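Local coordinates for putative uncharacterized protein (Pyrococcus furiosus, PDB 3V68) that belongs to the DUF2666 family, whose function is unknown, and probably binds double-stranded DNA, at residues A10-W15 and P45-E50; M152-K157 and L161-L166; E191-F196 and R223-E228; L105-L110 and L114-P119. All blocks are in the same frame, centred on the assembly; numbering follows the deposited sequence.

Contact 1 (A10-W15 and P45-E50)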
loop_
_atom_site.group_PDB
_atom_site.type_symbol
_atom_site.label_atom_id
_atom_site.label_comp_id
_atom_site.label_asym_id
_atom_site.label_seq_id
_atom_site.Cartn_x
_atom_site.Cartn_y
_atom_site.Cartn_z
ATOM N N ALA A 10 -1.252 -14.611 8.976
ATOM C CA ALA A 10 -1.100 -15.098 7.616
ATOM C C ALA A 10 -0.331 -16.403 7.660
ATOM O O ALA A 10 0.608 -16.552 8.441
ATOM C CB ALA A 10 -0.370 -14.079 6.754
ATOM N N LYS A 11 -0.754 -17.348 6.829
ATOM C CA LYS A 11 -0.079 -18.629 6.692
ATOM C C LYS A 11 -0.207 -19.059 5.237
ATOM O O LYS A 11 -1.303 -19.352 4.767
ATOM C CB LYS A 11 -0.701 -19.667 7.632
ATOM C CG LYS A 11 -0.132 -21.072 7.484
ATOM C CD LYS A 11 -0.738 -22.016 8.512
ATOM C CE LYS A 11 -0.310 -23.454 8.261
ATOM N NZ LYS A 11 -1.033 -24.074 7.115
ATOM N N HIS A 12 0.908 -19.051 4.515
ATOM C CA HIS A 12 0.922 -19.491 3.123
ATOM C C HIS A 12 2.332 -19.870 2.713
ATOM O O HIS A 12 3.239 -19.043 2.761
ATOM C CB HIS A 12 0.353 -18.416 2.186
ATOM C CG HIS A 12 0.157 -18.892 0.781
ATOM N ND1 HIS A 12 0.452 -18.115 -0.319
ATOM C CD2 HIS A 12 -0.283 -20.077 0.297
ATOM C CE1 HIS A 12 0.188 -18.796 -1.420
ATOM N NE2 HIS A 12 -0.259 -19.990 -1.074
ATOM N N GLU A 13 2.501 -21.130 2.311
ATOM C CA GLU A 13 3.826 -21.715 2.094
ATOM C C GLU A 13 4.671 -21.502 3.358
ATOM O O GLU A 13 4.274 -21.929 4.444
ATOM C CB GLU A 13 4.507 -21.135 0.839
ATOM C CG GLU A 13 3.643 -21.112 -0.433
ATOM C CD GLU A 13 3.444 -22.486 -1.058
ATOM O OE1 GLU A 13 4.410 -23.276 -1.107
ATOM O OE2 GLU A 13 2.316 -22.769 -1.516
ATOM N N GLU A 14 5.804 -20.817 3.222
ATOM C CA GLU A 14 6.706 -20.576 4.352
ATOM C C GLU A 14 6.475 -19.239 5.072
ATOM O O GLU A 14 7.140 -18.941 6.067
ATOM C CB GLU A 14 8.170 -20.722 3.921
ATOM C CG GLU A 14 8.630 -22.172 3.799
ATOM C CD GLU A 14 10.102 -22.298 3.445
ATOM O OE1 GLU A 14 10.495 -21.863 2.340
ATOM O OE2 GLU A 14 10.865 -22.844 4.272
ATOM N N TRP A 15 5.531 -18.445 4.569
ATOM C CA TRP A 15 5.150 -17.192 5.221
ATOM C C TRP A 15 4.120 -17.469 6.314
ATOM O O TRP A 15 2.967 -17.790 6.026
ATOM C CB TRP A 15 4.616 -16.184 4.192
ATOM C CG TRP A 15 4.204 -14.852 4.774
ATOM C CD1 TRP A 15 4.848 -14.147 5.756
ATOM C CD2 TRP A 15 3.073 -14.058 4.387
ATOM N NE1 TRP A 15 4.177 -12.973 6.014
ATOM C CE2 TRP A 15 3.084 -12.894 5.191
ATOM C CE3 TRP A 15 2.045 -14.221 3.446
ATOM C CZ2 TRP A 15 2.108 -11.893 5.079
ATOM C CZ3 TRP A 15 1.076 -13.230 3.336
ATOM C CH2 TRP A 15 1.117 -12.078 4.146
ATOM N N PRO A 45 3.374 -7.916 -4.142
ATOM C CA PRO A 45 4.035 -8.217 -5.418
ATOM C C PRO A 45 4.232 -9.709 -5.697
ATOM O O PRO A 45 4.142 -10.130 -6.852
ATOM C CB PRO A 45 5.388 -7.513 -5.278
ATOM C CG PRO A 45 5.095 -6.373 -4.373
ATOM C CD PRO A 45 4.168 -6.954 -3.353
ATOM N N GLY A 46 4.474 -10.497 -4.650
ATOM C CA GLY A 46 4.623 -11.950 -4.783
ATOM C C GLY A 46 3.364 -12.685 -5.212
ATOM O O GLY A 46 3.413 -13.881 -5.525
ATOM N N TYR A 47 2.238 -11.975 -5.226
ATOM C CA TYR A 47 0.950 -12.549 -5.605
ATOM C C TYR A 47 0.422 -11.988 -6.926
ATOM O O TYR A 47 -0.722 -12.251 -7.305
ATOM C CB TYR A 47 -0.078 -12.343 -4.484
ATOM C CG TYR A 47 0.198 -13.194 -3.269
ATOM C CD1 TYR A 47 -0.153 -14.542 -3.248
ATOM C CD2 TYR A 47 0.818 -12.653 -2.148
ATOM C CE1 TYR A 47 0.113 -15.333 -2.139
ATOM C CE2 TYR A 47 1.087 -13.430 -1.034
ATOM C CZ TYR A 47 0.732 -14.767 -1.036
ATOM O OH TYR A 47 0.999 -15.533 0.072
ATOM N N LEU A 48 1.260 -11.222 -7.624
ATOM C CA LEU A 48 0.855 -10.585 -8.884
ATOM C C LEU A 48 1.400 -11.290 -10.126
ATOM O O LEU A 48 1.097 -10.886 -11.251
ATOM C CB LEU A 48 1.269 -9.110 -8.894
ATOM C CG LEU A 48 0.617 -8.170 -7.870
ATOM C CD1 LEU A 48 1.286 -6.802 -7.928
ATOM C CD2 LEU A 48 -0.882 -8.039 -8.090
ATOM N N GLY A 49 2.179 -12.349 -9.911
ATOM C CA GLY A 49 2.938 -13.017 -10.973
ATOM C C GLY A 49 2.172 -13.657 -12.121
ATOM O O GLY A 49 2.746 -13.894 -13.190
ATOM N N GLU A 50 0.887 -13.943 -11.910
ATOM C CA GLU A 50 0.030 -14.500 -12.963
ATOM C C GLU A 50 -0.219 -13.475 -14.074
ATOM O O GLU A 50 -0.416 -13.848 -15.234
ATOM C CB GLU A 50 -1.315 -14.981 -12.388
ATOM C CG GLU A 50 -1.216 -16.114 -11.354
ATOM C CD GLU A 50 -2.408 -16.186 -10.390
ATOM O OE1 GLU A 50 -3.107 -15.165 -10.182
ATOM O OE2 GLU A 50 -2.639 -17.274 -9.817
#

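Contact 2 (M152-K157 and L161-L166)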
loop_
_atom_site.group_PDB
_atom_site.type_symbol
_atom_site.label_atom_id
_atom_site.label_comp_id
_atom_site.label_asym_id
_atom_site.label_seq_id
_atom_site.Cartn_x
_atom_site.Cartn_y
_atom_site.Cartn_z
ATOM N N MET A 152 -9.639 -15.116 4.240
ATOM C CA MET A 152 -9.977 -16.274 3.422
ATOM C C MET A 152 -8.993 -17.414 3.618
ATOM O O MET A 152 -7.837 -17.201 3.994
ATOM C CB MET A 152 -10.087 -15.912 1.936
ATOM C CG MET A 152 -8.787 -15.563 1.274
ATOM S SD MET A 152 -9.033 -15.075 -0.438
ATOM C CE MET A 152 -7.430 -14.368 -0.737
ATOM N N ILE A 153 -9.482 -18.623 3.370
ATOM C CA ILE A 153 -8.659 -19.820 3.327
ATOM C C ILE A 153 -7.961 -19.882 1.970
ATOM O O ILE A 153 -8.558 -19.538 0.946
ATOM C CB ILE A 153 -9.534 -21.092 3.528
ATOM C CG1 ILE A 153 -10.354 -21.007 4.829
ATOM C CG2 ILE A 153 -8.700 -22.374 3.443
ATOM C CD1 ILE A 153 -9.561 -20.685 6.096
ATOM N N ILE A 154 -6.702 -20.311 1.970
ATOM C CA ILE A 154 -5.936 -20.469 0.735
ATOM C C ILE A 154 -5.830 -21.945 0.344
ATOM O O ILE A 154 -5.328 -22.770 1.117
ATOM C CB ILE A 154 -4.531 -19.817 0.829
ATOM C CG1 ILE A 154 -4.653 -18.307 1.081
ATOM C CG2 ILE A 154 -3.726 -20.079 -0.445
ATOM C CD1 ILE A 154 -3.349 -17.621 1.452
ATOM N N ASP A 155 -6.325 -22.250 -0.854
ATOM C CA ASP A 155 -6.253 -23.580 -1.459
ATOM C C ASP A 155 -5.227 -23.596 -2.580
ATOM O O ASP A 155 -4.668 -22.560 -2.953
ATOM C CB ASP A 155 -7.608 -23.959 -2.070
ATOM C CG ASP A 155 -8.613 -24.432 -1.043
ATOM O OD1 ASP A 155 -8.211 -24.853 0.064
ATOM O OD2 ASP A 155 -9.821 -24.396 -1.359
ATOM N N GLU A 156 -5.001 -24.784 -3.130
ATOM C CA GLU A 156 -4.181 -24.948 -4.325
ATOM C C GLU A 156 -4.885 -24.329 -5.537
ATOM O O GLU A 156 -4.246 -24.022 -6.546
ATOM C CB GLU A 156 -3.889 -26.434 -4.573
ATOM C CG GLU A 156 -3.092 -27.132 -3.463
ATOM C CD GLU A 156 -3.904 -27.372 -2.193
ATOM O OE1 GLU A 156 -5.088 -27.766 -2.295
ATOM O OE2 GLU A 156 -3.354 -27.164 -1.090
ATOM N N LYS A 157 -6.201 -24.145 -5.421
ATOM C CA LYS A 157 -7.019 -23.584 -6.500
ATOM C C LYS A 157 -7.340 -22.098 -6.298
ATOM O O LYS A 157 -8.099 -21.513 -7.079
ATOM C CB LYS A 157 -8.317 -24.391 -6.673
ATOM C CG LYS A 157 -8.153 -25.920 -6.800
ATOM C CD LYS A 157 -7.450 -26.350 -8.089
ATOM C CE LYS A 157 -5.971 -26.664 -7.860
ATOM N NZ LYS A 157 -5.237 -26.929 -9.130
ATOM N N LEU A 161 -3.806 -13.768 -7.613
ATOM C CA LEU A 161 -4.285 -12.400 -7.763
ATOM C C LEU A 161 -5.393 -12.060 -6.766
ATOM O O LEU A 161 -5.566 -10.897 -6.405
ATOM C CB LEU A 161 -4.759 -12.138 -9.198
ATOM C CG LEU A 161 -4.698 -10.676 -9.645
ATOM C CD1 LEU A 161 -3.274 -10.268 -9.964
ATOM C CD2 LEU A 161 -5.590 -10.439 -10.846
ATOM N N ASP A 162 -6.133 -13.071 -6.319
ATOM C CA ASP A 162 -7.184 -12.843 -5.336
ATOM C C ASP A 162 -6.609 -12.606 -3.946
ATOM O O ASP A 162 -7.148 -11.808 -3.175
ATOM C CB ASP A 162 -8.193 -13.983 -5.303
ATOM C CG ASP A 162 -9.462 -13.591 -4.579
ATOM O OD1 ASP A 162 -9.870 -12.417 -4.715
ATOM O OD2 ASP A 162 -10.032 -14.443 -3.868
ATOM N N ILE A 163 -5.515 -13.296 -3.643
ATOM C CA ILE A 163 -4.764 -13.046 -2.417
ATOM C C ILE A 163 -4.201 -11.626 -2.465
ATOM O O ILE A 163 -4.300 -10.881 -1.487
ATOM C CB ILE A 163 -3.651 -14.096 -2.195
ATOM C CG1 ILE A 163 -4.255 -15.507 -2.166
ATOM C CG2 ILE A 163 -2.892 -13.808 -0.904
ATOM C CD1 ILE A 163 -3.235 -16.619 -2.248
ATOM N N ALA A 164 -3.650 -11.246 -3.618
ATOM C CA ALA A 164 -3.184 -9.875 -3.831
ATOM C C ALA A 164 -4.288 -8.858 -3.551
ATOM O O ALA A 164 -4.042 -7.837 -2.909
ATOM C CB ALA A 164 -2.656 -9.699 -5.244
ATOM N N ARG A 165 -5.494 -9.142 -4.044
ATOM C CA ARG A 165 -6.640 -8.250 -3.854
ATOM C C ARG A 165 -6.975 -8.076 -2.375
ATOM O O ARG A 165 -7.182 -6.951 -1.911
ATOM C CB ARG A 165 -7.875 -8.760 -4.604
ATOM C CG ARG A 165 -9.015 -7.752 -4.650
ATOM C CD ARG A 165 -10.364 -8.398 -4.949
ATOM N NE ARG A 165 -10.618 -9.584 -4.135
ATOM C CZ ARG A 165 -11.018 -9.575 -2.863
ATOM N NH1 ARG A 165 -11.217 -8.434 -2.211
ATOM N NH2 ARG A 165 -11.212 -10.726 -2.234
ATOM N N LEU A 166 -7.035 -9.193 -1.651
ATOM C CA LEU A 166 -7.358 -9.175 -0.227
ATOM C C LEU A 166 -6.298 -8.415 0.559
ATOM O O LEU A 166 -6.625 -7.608 1.432
ATOM C CB LEU A 166 -7.524 -10.591 0.333
ATOM C CG LEU A 166 -8.091 -10.647 1.758
ATOM C CD1 LEU A 166 -9.523 -10.118 1.809
ATOM C CD2 LEU A 166 -8.013 -12.062 2.314
#

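Contact 3 (E191-F196 and R223-E228)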
loop_
_atom_site.group_PDB
_atom_site.type_symbol
_atom_site.label_atom_id
_atom_site.label_comp_id
_atom_site.label_asym_id
_atom_site.label_seq_id
_atom_site.Cartn_x
_atom_site.Cartn_y
_atom_site.Cartn_z
ATOM N N GLU A 191 -5.746 20.450 1.892
ATOM C CA GLU A 191 -5.734 21.878 1.589
ATOM C C GLU A 191 -4.322 22.456 1.517
ATOM O O GLU A 191 -4.053 23.346 0.723
ATOM C CB GLU A 191 -6.628 22.641 2.561
ATOM C CG GLU A 191 -8.092 22.336 2.294
ATOM C CD GLU A 191 -9.042 22.936 3.297
ATOM O OE1 GLU A 191 -8.698 23.952 3.945
ATOM O OE2 GLU A 191 -10.163 22.390 3.416
ATOM N N TYR A 192 -3.416 21.908 2.322
ATOM C CA TYR A 192 -2.007 22.295 2.288
ATOM C C TYR A 192 -1.401 22.187 0.877
ATOM O O TYR A 192 -0.629 23.055 0.458
ATOM C CB TYR A 192 -1.238 21.419 3.281
ATOM C CG TYR A 192 0.229 21.736 3.456
ATOM C CD1 TYR A 192 1.201 20.983 2.803
ATOM C CD2 TYR A 192 0.645 22.761 4.305
ATOM C CE1 TYR A 192 2.552 21.250 2.971
ATOM C CE2 TYR A 192 1.998 23.035 4.484
ATOM C CZ TYR A 192 2.940 22.278 3.812
ATOM O OH TYR A 192 4.275 22.540 3.979
ATOM N N PHE A 193 -1.768 21.131 0.150
ATOM C CA PHE A 193 -1.249 20.895 -1.198
ATOM C C PHE A 193 -2.162 21.437 -2.307
ATOM O O PHE A 193 -1.949 21.154 -3.489
ATOM C CB PHE A 193 -0.984 19.397 -1.400
ATOM C CG PHE A 193 0.195 18.884 -0.623
ATOM C CD1 PHE A 193 1.487 19.079 -1.102
ATOM C CD2 PHE A 193 0.017 18.210 0.583
ATOM C CE1 PHE A 193 2.590 18.608 -0.388
ATOM C CE2 PHE A 193 1.114 17.725 1.299
ATOM C CZ PHE A 193 2.400 17.930 0.817
ATOM N N GLY A 194 -3.174 22.215 -1.919
ATOM C CA GLY A 194 -4.204 22.686 -2.851
ATOM C C GLY A 194 -3.764 23.579 -4.000
ATOM O O GLY A 194 -4.520 23.769 -4.959
ATOM N N GLY A 195 -2.548 24.119 -3.913
ATOM C CA GLY A 195 -1.981 24.958 -4.969
ATOM C C GLY A 195 -1.366 24.201 -6.133
ATOM O O GLY A 195 -0.796 24.810 -7.039
ATOM N N PHE A 196 -1.483 22.873 -6.103
ATOM C CA PHE A 196 -0.948 21.992 -7.145
ATOM C C PHE A 196 -2.019 21.062 -7.703
ATOM O O PHE A 196 -2.874 20.563 -6.963
ATOM C CB PHE A 196 0.180 21.125 -6.580
ATOM C CG PHE A 196 1.381 21.902 -6.126
ATOM C CD1 PHE A 196 1.459 22.393 -4.825
ATOM C CD2 PHE A 196 2.448 22.125 -6.992
ATOM C CE1 PHE A 196 2.575 23.110 -4.400
ATOM C CE2 PHE A 196 3.566 22.839 -6.574
ATOM C CZ PHE A 196 3.629 23.328 -5.271
ATOM N N ARG A 223 3.167 10.660 6.725
ATOM C CA ARG A 223 2.815 9.596 5.772
ATOM C C ARG A 223 1.660 10.015 4.870
ATOM O O ARG A 223 1.622 9.649 3.694
ATOM C CB ARG A 223 2.450 8.284 6.481
ATOM C CG ARG A 223 3.614 7.332 6.714
ATOM C CD ARG A 223 4.510 7.833 7.834
ATOM N NE ARG A 223 5.737 7.054 7.918
ATOM C CZ ARG A 223 6.742 7.316 8.746
ATOM N NH1 ARG A 223 6.683 8.346 9.586
ATOM N NH2 ARG A 223 7.817 6.538 8.729
ATOM N N TYR A 224 0.724 10.779 5.426
ATOM C CA TYR A 224 -0.418 11.254 4.653
ATOM C C TYR A 224 -0.046 12.454 3.793
ATOM O O TYR A 224 -0.531 12.588 2.672
ATOM C CB TYR A 224 -1.615 11.525 5.571
ATOM C CG TYR A 224 -2.130 10.238 6.163
ATOM C CD1 TYR A 224 -2.986 9.419 5.434
ATOM C CD2 TYR A 224 -1.710 9.809 7.422
ATOM C CE1 TYR A 224 -3.441 8.210 5.958
ATOM C CE2 TYR A 224 -2.155 8.606 7.955
ATOM C CZ TYR A 224 -3.019 7.821 7.219
ATOM O OH TYR A 224 -3.448 6.637 7.752
ATOM N N ALA A 225 0.848 13.298 4.303
ATOM C CA ALA A 225 1.375 14.398 3.515
ATOM C C ALA A 225 2.147 13.874 2.309
ATOM O O ALA A 225 1.998 14.396 1.209
ATOM C CB ALA A 225 2.241 15.311 4.369
ATOM N N ALA A 226 2.955 12.827 2.509
ATOM C CA ALA A 226 3.660 12.218 1.383
ATOM C C ALA A 226 2.689 11.663 0.343
ATOM O O ALA A 226 2.869 11.879 -0.856
ATOM C CB ALA A 226 4.619 11.137 1.859
ATOM N N ARG A 227 1.655 10.966 0.804
ATOM C CA ARG A 227 0.654 10.406 -0.098
ATOM C C ARG A 227 -0.083 11.507 -0.859
ATOM O O ARG A 227 -0.317 11.380 -2.058
ATOM C CB ARG A 227 -0.321 9.520 0.670
ATOM C CG ARG A 227 0.276 8.161 0.991
ATOM C CD ARG A 227 -0.485 7.446 2.092
ATOM N NE ARG A 227 -0.095 6.038 2.139
ATOM C CZ ARG A 227 1.034 5.584 2.680
ATOM N NH1 ARG A 227 1.901 6.419 3.249
ATOM N NH2 ARG A 227 1.296 4.287 2.648
ATOM N N GLU A 228 -0.442 12.584 -0.163
ATOM C CA GLU A 228 -1.120 13.703 -0.812
ATOM C C GLU A 228 -0.237 14.362 -1.867
ATOM O O GLU A 228 -0.702 14.656 -2.973
ATOM C CB GLU A 228 -1.607 14.727 0.219
ATOM C CG GLU A 228 -2.434 15.881 -0.372
ATOM C CD GLU A 228 -3.733 15.445 -1.037
ATOM O OE1 GLU A 228 -4.226 14.331 -0.768
ATOM O OE2 GLU A 228 -4.281 16.246 -1.826
#

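Contact 4 (L105-L110 and L114-P119)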
loop_
_atom_site.group_PDB
_atom_site.type_symbol
_atom_site.label_atom_id
_atom_site.label_comp_id
_atom_site.label_asym_id
_atom_site.label_seq_id
_atom_site.Cartn_x
_atom_site.Cartn_y
_atom_site.Cartn_z
ATOM N N LEU A 105 5.757 -0.412 -8.125
ATOM C CA LEU A 105 7.031 0.205 -8.478
ATOM C C LEU A 105 7.260 1.504 -7.696
ATOM O O LEU A 105 8.338 1.729 -7.154
ATOM C CB LEU A 105 7.108 0.464 -9.986
ATOM C CG LEU A 105 8.409 1.074 -10.514
ATOM C CD1 LEU A 105 9.583 0.134 -10.259
ATOM C CD2 LEU A 105 8.299 1.412 -11.993
ATOM N N THR A 106 6.231 2.342 -7.630
ATOM C CA THR A 106 6.316 3.612 -6.914
ATOM C C THR A 106 6.694 3.426 -5.439
ATOM O O THR A 106 7.583 4.117 -4.931
ATOM C CB THR A 106 5.004 4.415 -7.067
ATOM O OG1 THR A 106 4.776 4.671 -8.457
ATOM C CG2 THR A 106 5.075 5.745 -6.320
ATOM N N ARG A 107 6.050 2.478 -4.760
ATOM C CA ARG A 107 6.382 2.191 -3.370
ATOM C C ARG A 107 7.840 1.757 -3.221
ATOM O O ARG A 107 8.549 2.264 -2.362
ATOM C CB ARG A 107 5.457 1.119 -2.778
ATOM C CG ARG A 107 5.877 0.650 -1.363
ATOM C CD ARG A 107 4.877 -0.332 -0.728
ATOM N NE ARG A 107 3.665 0.364 -0.310
ATOM C CZ ARG A 107 3.337 0.643 0.949
ATOM N NH1 ARG A 107 4.098 0.241 1.964
ATOM N NH2 ARG A 107 2.209 1.296 1.191
ATOM N N GLU A 108 8.280 0.822 -4.060
ATOM C CA GLU A 108 9.629 0.280 -3.919
ATOM C C GLU A 108 10.705 1.310 -4.252
ATOM O O GLU A 108 11.739 1.370 -3.582
ATOM C CB GLU A 108 9.797 -1.005 -4.738
ATOM C CG GLU A 108 8.940 -2.173 -4.237
ATOM C CD GLU A 108 9.066 -2.424 -2.735
ATOM O OE1 GLU A 108 10.185 -2.737 -2.272
ATOM O OE2 GLU A 108 8.045 -2.316 -2.021
ATOM N N ILE A 109 10.445 2.140 -5.260
ATOM C CA ILE A 109 11.406 3.176 -5.664
ATOM C C ILE A 109 11.516 4.299 -4.629
ATOM O O ILE A 109 12.601 4.842 -4.413
ATOM C CB ILE A 109 11.082 3.760 -7.074
ATOM C CG1 ILE A 109 11.243 2.694 -8.175
ATOM C CG2 ILE A 109 11.940 4.998 -7.383
ATOM C CD1 ILE A 109 12.647 2.074 -8.296
ATOM N N LEU A 110 10.405 4.633 -3.976
ATOM C CA LEU A 110 10.369 5.815 -3.110
ATOM C C LEU A 110 10.464 5.574 -1.609
ATOM O O LEU A 110 10.657 6.523 -0.855
ATOM C CB LEU A 110 9.114 6.644 -3.399
ATOM C CG LEU A 110 8.938 7.178 -4.820
ATOM C CD1 LEU A 110 7.637 7.950 -4.894
ATOM C CD2 LEU A 110 10.115 8.048 -5.247
ATOM N N LEU A 114 11.164 8.748 0.938
ATOM C CA LEU A 114 10.012 9.409 1.556
ATOM C C LEU A 114 9.396 8.527 2.640
ATOM O O LEU A 114 9.602 7.310 2.632
ATOM C CB LEU A 114 8.956 9.721 0.490
ATOM C CG LEU A 114 9.216 10.833 -0.527
ATOM C CD1 LEU A 114 8.236 10.708 -1.671
ATOM C CD2 LEU A 114 9.109 12.209 0.120
ATOM N N PRO A 115 8.635 9.127 3.580
ATOM C CA PRO A 115 7.935 8.308 4.565
ATOM C C PRO A 115 6.706 7.634 3.942
ATOM O O PRO A 115 5.571 8.102 4.093
ATOM C CB PRO A 115 7.548 9.319 5.651
ATOM C CG PRO A 115 7.404 10.608 4.916
ATOM C CD PRO A 115 8.434 10.570 3.821
ATOM N N ILE A 116 6.966 6.543 3.230
ATOM C CA ILE A 116 5.943 5.782 2.519
ATOM C C ILE A 116 5.382 4.691 3.431
ATOM O O ILE A 116 4.170 4.618 3.665
ATOM C CB ILE A 116 6.527 5.150 1.224
ATOM C CG1 ILE A 116 7.049 6.230 0.255
ATOM C CG2 ILE A 116 5.507 4.229 0.555
ATOM C CD1 ILE A 116 6.049 7.352 -0.072
ATOM N N GLU A 117 6.270 3.843 3.940
ATOM C CA GLU A 117 5.896 2.900 4.980
ATOM C C GLU A 117 5.566 3.673 6.250
ATOM O O GLU A 117 6.134 4.732 6.514
ATOM C CB GLU A 117 7.024 1.899 5.242
ATOM C CG GLU A 117 7.274 0.963 4.060
ATOM C CD GLU A 117 8.299 -0.115 4.355
ATOM O OE1 GLU A 117 9.431 0.216 4.777
ATOM O OE2 GLU A 117 7.981 -1.303 4.151
ATOM N N PHE A 118 4.624 3.145 7.014
ATOM C CA PHE A 118 4.305 3.686 8.326
ATOM C C PHE A 118 5.348 3.255 9.352
ATOM O O PHE A 118 6.139 2.356 9.082
ATOM C CB PHE A 118 2.900 3.242 8.732
ATOM C CG PHE A 118 1.819 3.926 7.960
ATOM C CD1 PHE A 118 1.222 5.081 8.456
ATOM C CD2 PHE A 118 1.408 3.434 6.721
ATOM C CE1 PHE A 118 0.221 5.739 7.733
ATOM C CE2 PHE A 118 0.408 4.088 5.997
ATOM C CZ PHE A 118 -0.178 5.238 6.506
ATOM N N PRO A 119 5.369 3.910 10.526
ATOM C CA PRO A 119 6.338 3.540 11.554
ATOM C C PRO A 119 6.212 2.079 11.963
ATOM O O PRO A 119 5.130 1.497 11.865
ATOM C CB PRO A 119 5.945 4.432 12.735
ATOM C CG PRO A 119 5.298 5.604 12.107
ATOM C CD PRO A 119 4.527 5.039 10.961
HETATM O O HOH W 1 5.768 -2.142 2.695
#

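Contact 1 (A10-W15 and P45-E50)
Tyr47 OH and His12 ND1 lie 2.7 Å apart in a hydrogen bond that joins the end of a hairpin strand to the 3-10 turn after helix 26-43. The bond is nearly straight, 162°, and either atom could supply the proton. Each partner sits at the other's edge and in its plane, so the two side chains, arriving from opposite directions, meet rim to rim with their planes only 23° apart. Tyr47 CE1 follows the oxygen in, 3.5 Å from His12 CE1. The imidazole is placed for this by a first torsion of -171°, with CG anti to the backbone N, while Glu13 CG covers one of its faces. His12 and Trp15 are the first and last residues of a type II' beta turn, closed by backbone bonds in both directions, which connects strands 5-12 and 15-20 of the four-stranded antiparallel sheet. Trp15 therefore stands beside His12 and brings the rim of its indole to the same hydroxyl, CE3 lying 3.8 Å from Tyr47 OH. One indole face rests on Ala10 CB, and Lys43 makes a cation-pi contact with the ring. Tyr47 also packs against Leu160, Ile163 and Leu167 of helix 160-181.

Contact 2 (M152-K157 and L161-L166)
Met152 pushes its thioether into a hollow on helix 160-181 bounded by Asp162, Ile163 and Leu166. The methyl CE is the bump: it lies 3.4 Å from Ile163 CA, tighter than usual for two carbons, and 3.5 Å from the carbonyl oxygen Asp162 O. A chi1 of 69° sets CG between the backbone N and carbonyl carbon, and from there the chain runs extended to the helix. Leu166 reaches back toward it, its CD2 3.7 Å from Met152 CG and its CB and CD2 both close to CE, and Asp162 OD2 flanks the sulfur. This is helix-on-sheet packing of the alpha+beta kind, against an antiparallel sheet, in which edge strand 146-153 turns through a short connection into the helix that covers the sheet. Just past the strand, Ile154 meets Ile163 at about a right angle, and Ile163 CD1 nestles against CG1, CG2 and CD1 of Ile154, 3.8 Å from the last. Ile137 and His12 of the inner strands border the same two isoleucines. On the helix surface, Arg165 grips Asp162 OD1 side-on with NE and NH2, the NE bond being 3.0 Å long.

Contact 3 (E191-F196 and R223-E228)
The Phe193 ring has Tyr192 CD1 over one face, 3.6 Å from the plane and displaced from the ring centre toward its rim, while Ala225 and Glu228 approach it obliquely. The contact packs the turn that follows helix 186-192 onto helix 219-231, in an all-helical part of the chain: Phe193 is the first residue to leave helical geometry, and it starts a type I beta turn that ends at Phe196. With chi1 at -71°, CG anti to the carbonyl carbon, the ring extends toward helix 219-231. There its CD2 touches the aliphatic part of Glu228, 3.5 Å from CG, as the two side chains run antiparallel alongside one another. The Glu228 chain bends at chi2, and its carboxylate plane stands 46° from that of the ring; its OE2 forms a salt bridge with Lys232. Ile208 of helix 202-213 also packs on Phe193, and a bound 2-methyl-2,4-pentanediol, probably from the crystallisation liquor, lies near Glu228. Deeper along the ring, Phe193 CE2 lies 4.1 Å from Ala225 CB and 3.4 Å from the carbonyl oxygen Ala225 O.

Contact 4 (L105-L110 and L114-P119)
The torsions of Arg107 bring it to Ile116: the arginine runs extended from the helix through chi1 173° and chi2 175°, then bends at chi3, -73°, and folds its guanidinium over the isoleucine. Ile116 CG2 thus lies over the centre of one guanidinium face, 4.2 Å above the plane, and also touches the aliphatic shaft of the arginine, 4.1 Å from Arg107 CG. Glu117 crosses Arg107 at about a right angle, the carboxylate and guanidinium planes steeply inclined. Their charged atoms are not in direct contact. A water spans the gap instead, accepting from Arg107 NH1 at 3.0 Å and donating to Glu117 OE2 at 2.8 Å. The other guanidinium nitrogens are held from outside, NE by the carbonyl oxygen of Val237 and NH2 by a salt bridge to Asp238, an anion that would be expected to offset the nearby charge of Arg227. Where helix 91-110 ends, the chain doubles back on its own last turn. Leu114 N donates to Leu110 O over 2.9 Å, through a bent N-H, and Pro115 then centres an inverse gamma turn. Ile116 CG1 packs 4.2 Å from Leu110 CB, and the Leu110 and Leu114 methyls CD1 meet at 4.3 Å. Leu66 of helix 66-73 touches both leucines, helix 26-43 borders Arg107 and Glu117, and Leu230 of helix 219-231 packs on Leu110.

The four contacts form two touching pairs, each bridging the two DUF2666 sequence ranges. Contacts 1 and 2 have centres 9 Å apart and share the space between sheet and helix 160-181: Tyr47 CE1 lies 3.6 Å from Ile163 CD1, and Glu50 OE1 probably accepts from Leu161 N, 3.0 Å away. Contacts 3 and 4, centres 16 Å apart, are joined by two arginines of helix 219-231, with Arg223 NE 2.7 Å from Glu117 O and Arg227 NH1 2.9 Å from Ile116 O. Between the pairs, contacts 1 and 4 come nearest, about 6 Å between closest atoms, whereas contacts 2 and 3 lie on opposite sides of the chain's centre, their own centres 34 Å apart.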